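Local coordinates for viral structural protein 4 (Bombyx mori cytoplasmic polyhedrosis virus, PDB 6TZ0) that binds GTP through a P-loop and probably accompanies the viral RNA-dependent RNA polymerase in transcription inside the capsid of this double-stranded RNA virus, at residues S45-H59 against E140-L154. Sequence-based numbering, arbitrary orientation.
Sequences SIKYASLIHSMLAKH and EMSTLIESFRLPSGL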
loop_
_atom_site.group_PDB
_atom_site.type_symbol
_atom_site.label_atom_id
_atom_site.label_comp_id
_atom_site.label_asym_id
_atom_site.label_seq_id
_atom_site.Cartn_x
_atom_site.Cartn_y
_atom_site.Cartn_z
ATOM N N SER B 45 -26.975 -29.212 -37.328
ATOM C CA SER B 45 -26.380 -28.085 -36.618
ATOM C C SER B 45 -25.806 -28.499 -35.269
ATOM O O SER B 45 -24.765 -27.977 -34.846
ATOM C CB SER B 45 -27.423 -26.987 -36.440
ATOM O OG SER B 45 -26.891 -25.909 -35.702
ATOM N N ILE B 46 -26.455 -29.443 -34.582
ATOM C CA ILE B 46 -25.931 -29.839 -33.277
ATOM C C ILE B 46 -24.650 -30.670 -33.424
ATOM O O ILE B 46 -23.726 -30.552 -32.602
ATOM C CB ILE B 46 -27.024 -30.548 -32.447
ATOM C CG1 ILE B 46 -26.577 -30.719 -30.999
ATOM C CG2 ILE B 46 -27.439 -31.881 -33.035
ATOM C CD1 ILE B 46 -27.686 -31.090 -30.067
ATOM N N LYS B 47 -24.527 -31.445 -34.506
ATOM C CA LYS B 47 -23.287 -32.167 -34.764
ATOM C C LYS B 47 -22.175 -31.207 -35.158
ATOM O O LYS B 47 -21.006 -31.419 -34.803
ATOM C CB LYS B 47 -23.507 -33.200 -35.862
ATOM C CG LYS B 47 -24.514 -34.272 -35.513
ATOM C CD LYS B 47 -24.670 -35.265 -36.657
ATOM C CE LYS B 47 -25.778 -36.270 -36.384
ATOM N NZ LYS B 47 -25.432 -37.190 -35.267
ATOM N N TYR B 48 -22.531 -30.141 -35.882
ATOM C CA TYR B 48 -21.553 -29.118 -36.237
ATOM C C TYR B 48 -21.015 -28.423 -34.996
ATOM O O TYR B 48 -19.806 -28.181 -34.880
ATOM C CB TYR B 48 -22.185 -28.092 -37.174
ATOM C CG TYR B 48 -22.566 -28.615 -38.539
ATOM C CD1 TYR B 48 -22.060 -29.814 -39.022
ATOM C CD2 TYR B 48 -23.441 -27.904 -39.344
ATOM C CE1 TYR B 48 -22.411 -30.287 -40.262
ATOM C CE2 TYR B 48 -23.800 -28.371 -40.587
ATOM C CZ TYR B 48 -23.279 -29.559 -41.040
ATOM O OH TYR B 48 -23.633 -30.030 -42.279
ATOM N N ALA B 49 -21.901 -28.119 -34.046
ATOM C CA ALA B 49 -21.473 -27.510 -32.794
ATOM C C ALA B 49 -20.610 -28.455 -31.965
ATOM O O ALA B 49 -19.676 -28.001 -31.291
ATOM C CB ALA B 49 -22.687 -27.060 -31.988
ATOM N N SER B 50 -20.895 -29.761 -32.010
ATOM C CA SER B 50 -20.044 -30.727 -31.317
ATOM C C SER B 50 -18.638 -30.765 -31.910
ATOM O O SER B 50 -17.641 -30.820 -31.172
ATOM C CB SER B 50 -20.682 -32.110 -31.372
ATOM O OG SER B 50 -19.849 -33.077 -30.770
ATOM N N LEU B 51 -18.543 -30.714 -33.245
ATOM C CA LEU B 51 -17.238 -30.676 -33.905
ATOM C C LEU B 51 -16.471 -29.401 -33.567
ATOM O O LEU B 51 -15.244 -29.434 -33.388
ATOM C CB LEU B 51 -17.416 -30.803 -35.416
ATOM C CG LEU B 51 -17.946 -32.130 -35.955
ATOM C CD1 LEU B 51 -18.207 -32.033 -37.440
ATOM C CD2 LEU B 51 -16.966 -33.241 -35.671
ATOM N N ILE B 52 -17.179 -28.273 -33.457
ATOM C CA ILE B 52 -16.527 -27.020 -33.084
ATOM C C ILE B 52 -16.015 -27.076 -31.645
ATOM O O ILE B 52 -14.913 -26.594 -31.357
ATOM C CB ILE B 52 -17.481 -25.832 -33.319
ATOM C CG1 ILE B 52 -17.721 -25.630 -34.809
ATOM C CG2 ILE B 52 -16.927 -24.541 -32.775
ATOM C CD1 ILE B 52 -18.797 -24.623 -35.104
ATOM N N HIS B 53 -16.782 -27.690 -30.730
ATOM C CA HIS B 53 -16.314 -27.859 -29.350
ATOM C C HIS B 53 -15.052 -28.707 -29.272
ATOM O O HIS B 53 -14.116 -28.369 -28.530
ATOM C CB HIS B 53 -17.388 -28.502 -28.479
ATOM C CG HIS B 53 -18.478 -27.573 -28.055
ATOM N ND1 HIS B 53 -19.642 -27.415 -28.771
ATOM C CD2 HIS B 53 -18.594 -26.778 -26.967
ATOM C CE1 HIS B 53 -20.424 -26.554 -28.147
ATOM N NE2 HIS B 53 -19.805 -26.145 -27.055
ATOM N N SER B 54 -15.009 -29.805 -30.032
ATOM C CA SER B 54 -13.831 -30.670 -30.019
ATOM C C SER B 54 -12.605 -29.955 -30.576
ATOM O O SER B 54 -11.509 -30.036 -30.000
ATOM C CB SER B 54 -14.115 -31.932 -30.822
ATOM O OG SER B 54 -15.200 -32.649 -30.269
ATOM N N MET B 55 -12.786 -29.222 -31.681
ATOM C CA MET B 55 -11.689 -28.474 -32.287
ATOM C C MET B 55 -11.182 -27.373 -31.362
ATOM O O MET B 55 -9.968 -27.158 -31.252
ATOM C CB MET B 55 -12.155 -27.894 -33.620
ATOM C CG MET B 55 -11.107 -27.158 -34.419
ATOM S SD MET B 55 -9.797 -28.194 -35.053
ATOM C CE MET B 55 -10.661 -29.036 -36.370
ATOM N N LEU B 56 -12.095 -26.690 -30.663
ATOM C CA LEU B 56 -11.697 -25.633 -29.737
ATOM C C LEU B 56 -10.932 -26.179 -28.541
ATOM O O LEU B 56 -9.963 -25.557 -28.091
ATOM C CB LEU B 56 -12.916 -24.853 -29.259
ATOM C CG LEU B 56 -13.484 -23.810 -30.206
ATOM C CD1 LEU B 56 -14.761 -23.262 -29.640
ATOM C CD2 LEU B 56 -12.471 -22.709 -30.352
ATOM N N ALA B 57 -11.351 -27.332 -28.012
ATOM C CA ALA B 57 -10.615 -27.938 -26.907
ATOM C C ALA B 57 -9.223 -28.379 -27.342
ATOM O O ALA B 57 -8.249 -28.203 -26.593
ATOM C CB ALA B 57 -11.402 -29.113 -26.340
ATOM N N LYS B 58 -9.106 -28.911 -28.567
ATOM C CA LYS B 58 -7.795 -29.293 -29.090
ATOM C C LYS B 58 -6.875 -28.089 -29.260
ATOM O O LYS B 58 -5.696 -28.153 -28.899
ATOM C CB LYS B 58 -7.945 -30.024 -30.421
ATOM C CG LYS B 58 -6.621 -30.457 -31.020
ATOM C CD LYS B 58 -6.797 -31.204 -32.321
ATOM C CE LYS B 58 -7.161 -30.257 -33.446
ATOM N NZ LYS B 58 -7.199 -30.939 -34.767
ATOM N N HIS B 59 -7.393 -26.976 -29.792
ATOM C CA HIS B 59 -6.526 -25.813 -29.968
ATOM C C HIS B 59 -6.201 -25.133 -28.647
ATOM O O HIS B 59 -5.129 -24.537 -28.514
ATOM C CB HIS B 59 -7.139 -24.780 -30.909
ATOM C CG HIS B 59 -7.328 -25.265 -32.308
ATOM N ND1 HIS B 59 -6.291 -25.750 -33.071
ATOM C CD2 HIS B 59 -8.407 -25.233 -33.121
ATOM C CE1 HIS B 59 -6.741 -26.067 -34.270
ATOM N NE2 HIS B 59 -8.021 -25.757 -34.328
ATOM N N GLU B 140 -7.190 -24.251 -39.804
ATOM C CA GLU B 140 -7.900 -25.502 -39.553
ATOM C C GLU B 140 -9.361 -25.254 -39.181
ATOM O O GLU B 140 -10.271 -25.911 -39.713
ATOM C CB GLU B 140 -7.171 -26.278 -38.459
ATOM C CG GLU B 140 -7.731 -27.639 -38.156
ATOM C CD GLU B 140 -6.892 -28.378 -37.139
ATOM O OE1 GLU B 140 -5.862 -27.821 -36.707
ATOM O OE2 GLU B 140 -7.260 -29.509 -36.762
ATOM N N MET B 141 -9.604 -24.274 -38.304
ATOM C CA MET B 141 -10.969 -23.887 -37.963
ATOM C C MET B 141 -11.710 -23.302 -39.162
ATOM O O MET B 141 -12.918 -23.520 -39.307
ATOM C CB MET B 141 -10.943 -22.894 -36.800
ATOM C CG MET B 141 -12.315 -22.463 -36.301
ATOM S SD MET B 141 -13.275 -23.774 -35.541
ATOM C CE MET B 141 -12.522 -23.811 -33.928
ATOM N N SER B 142 -10.998 -22.608 -40.054
ATOM C CA SER B 142 -11.622 -22.048 -41.245
ATOM C C SER B 142 -12.059 -23.134 -42.212
ATOM O O SER B 142 -13.165 -23.067 -42.756
ATOM C CB SER B 142 -10.658 -21.080 -41.919
ATOM O OG SER B 142 -11.222 -20.550 -43.100
ATOM N N THR B 143 -11.217 -24.147 -42.427
ATOM C CA THR B 143 -11.617 -25.243 -43.302
ATOM C C THR B 143 -12.723 -26.081 -42.682
ATOM O O THR B 143 -13.497 -26.707 -43.411
ATOM C CB THR B 143 -10.424 -26.131 -43.655
ATOM O OG1 THR B 143 -9.860 -26.684 -42.462
ATOM C CG2 THR B 143 -9.373 -25.338 -44.396
ATOM N N LEU B 144 -12.818 -26.117 -41.351
ATOM C CA LEU B 144 -13.940 -26.841 -40.757
ATOM C C LEU B 144 -15.251 -26.068 -40.878
ATOM O O LEU B 144 -16.286 -26.652 -41.205
ATOM C CB LEU B 144 -13.630 -27.200 -39.302
ATOM C CG LEU B 144 -14.701 -27.953 -38.510
ATOM C CD1 LEU B 144 -14.103 -29.074 -37.746
ATOM C CD2 LEU B 144 -15.285 -27.018 -37.494
ATOM N N ILE B 145 -15.229 -24.756 -40.627
ATOM C CA ILE B 145 -16.464 -23.972 -40.664
ATOM C C ILE B 145 -16.922 -23.731 -42.101
ATOM O O ILE B 145 -18.130 -23.683 -42.368
ATOM C CB ILE B 145 -16.269 -22.668 -39.861
ATOM C CG1 ILE B 145 -16.110 -22.997 -38.383
ATOM C CG2 ILE B 145 -17.431 -21.693 -39.994
ATOM C CD1 ILE B 145 -15.758 -21.814 -37.538
ATOM N N GLU B 146 -15.986 -23.642 -43.053
ATOM C CA GLU B 146 -16.336 -23.427 -44.454
ATOM C C GLU B 146 -17.123 -24.594 -45.032
ATOM O O GLU B 146 -18.024 -24.390 -45.851
ATOM C CB GLU B 146 -15.062 -23.200 -45.264
ATOM C CG GLU B 146 -15.285 -22.845 -46.714
ATOM C CD GLU B 146 -13.989 -22.660 -47.466
ATOM O OE1 GLU B 146 -12.917 -22.846 -46.853
ATOM O OE2 GLU B 146 -14.042 -22.331 -48.668
ATOM N N SER B 147 -16.830 -25.812 -44.590
ATOM C CA SER B 147 -17.491 -26.995 -45.118
ATOM C C SER B 147 -18.877 -27.221 -44.535
ATOM O O SER B 147 -19.578 -28.126 -44.996
ATOM C CB SER B 147 -16.627 -28.226 -44.864
ATOM O OG SER B 147 -16.489 -28.470 -43.478
ATOM N N PHE B 148 -19.287 -26.443 -43.534
ATOM C CA PHE B 148 -20.631 -26.594 -42.997
ATOM C C PHE B 148 -21.677 -26.048 -43.953
ATOM O O PHE B 148 -22.793 -26.576 -44.002
ATOM C CB PHE B 148 -20.750 -25.885 -41.650
ATOM C CG PHE B 148 -20.011 -26.554 -40.528
ATOM C CD1 PHE B 148 -19.582 -27.869 -40.635
ATOM C CD2 PHE B 148 -19.754 -25.862 -39.357
ATOM C CE1 PHE B 148 -18.905 -28.472 -39.604
ATOM C CE2 PHE B 148 -19.084 -26.463 -38.324
ATOM C CZ PHE B 148 -18.665 -27.774 -38.447
ATOM N N ARG B 149 -21.331 -24.988 -44.696
ATOM C CA ARG B 149 -22.189 -24.333 -45.693
ATOM C C ARG B 149 -23.506 -23.856 -45.088
ATOM O O ARG B 149 -24.592 -24.140 -45.593
ATOM C CB ARG B 149 -22.422 -25.239 -46.904
ATOM C CG ARG B 149 -21.189 -25.377 -47.757
ATOM C CD ARG B 149 -21.372 -26.352 -48.898
ATOM N NE ARG B 149 -20.174 -26.397 -49.729
ATOM C CZ ARG B 149 -19.132 -27.186 -49.491
ATOM N NH1 ARG B 149 -19.133 -27.996 -48.443
ATOM N NH2 ARG B 149 -18.082 -27.160 -50.298
ATOM N N LEU B 150 -23.401 -23.156 -44.043
ATOM C CA LEU B 150 -24.483 -22.556 -43.287
ATOM C C LEU B 150 -24.752 -21.142 -43.791
ATOM O O LEU B 150 -23.823 -20.440 -44.203
ATOM C CB LEU B 150 -24.124 -22.515 -41.809
ATOM C CG LEU B 150 -23.898 -23.865 -41.137
ATOM C CD1 LEU B 150 -23.437 -23.673 -39.709
ATOM C CD2 LEU B 150 -25.148 -24.703 -41.182
ATOM N N PRO B 151 -26.011 -20.694 -43.796
ATOM C CA PRO B 151 -26.297 -19.343 -44.297
ATOM C C PRO B 151 -25.887 -18.246 -43.337
ATOM O O PRO B 151 -25.771 -17.089 -43.754
ATOM C CB PRO B 151 -27.812 -19.366 -44.510
ATOM C CG PRO B 151 -28.295 -20.345 -43.519
ATOM C CD PRO B 151 -27.241 -21.406 -43.414
ATOM N N SER B 152 -25.660 -18.573 -42.075
ATOM C CA SER B 152 -25.154 -17.633 -41.089
ATOM C C SER B 152 -24.292 -18.428 -40.116
ATOM O O SER B 152 -23.871 -19.547 -40.420
ATOM C CB SER B 152 -26.315 -16.884 -40.418
ATOM O OG SER B 152 -27.132 -17.778 -39.692
ATOM N N GLY B 153 -24.006 -17.853 -38.951
ATOM C CA GLY B 153 -23.180 -18.506 -37.964
ATOM C C GLY B 153 -23.987 -19.181 -36.866
ATOM O O GLY B 153 -25.213 -19.171 -36.849
ATOM N N LEU B 154 -23.255 -19.777 -35.931
ATOM C CA LEU B 154 -23.832 -20.451 -34.776
ATOM C C LEU B 154 -23.710 -19.551 -33.555
ATOM O O LEU B 154 -22.601 -19.252 -33.113
ATOM C CB LEU B 154 -23.136 -21.787 -34.529
ATOM C CG LEU B 154 -23.393 -22.870 -35.571
ATOM C CD1 LEU B 154 -22.535 -24.075 -35.303
ATOM C CD2 LEU B 154 -24.853 -23.253 -35.543
#
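Lys58 NZ donates to Glu140 OE2 in a salt bridge, the one polar bond between the two segments. Glu140 reaches it with CG anti to the backbone N (chi1 -176°) and the rest of its chain extended. Its other oxygen, OE1, lies in the plane of the His59 ring, 3.1 Å from CE1. Met55 SD lies over a face of the Glu140 carboxylate, and its CE is 3.7 Å from Leu144 CD1. The Met141 methyl, CE, fits between Met55 CG and Leu56 CD2. At the other end Tyr48 and Phe148 form an offset stack, with centroids 4.1 Å apart and planes at 12°. Ile52 CD1 bridges Phe148 CE2 and Leu154 CD1. Several other polar groups are satisfied within their own helix or turn. His53 ND1 donates to Ala49 O at 2.6 Å, and this oxygen also takes the helical bond from His53 N. Thr143 OG1 bonds to Glu140 O, and Ser147 OG to Leu144 O. Outside the segments, Ser45 OG bonds to Tyr201 OH, Ser50 OG to Asp5 OD2 and Ser142 OG to Val84 N. Helix segments 45-59 and 140-146 run antiparallel, their axes 11.0 Å apart at closest approach and at 175°. Helix 70-79 packs on Ile52, Leu56 and Met141. Helix 170-176 touches Leu56 and Ala57 through Tyr171.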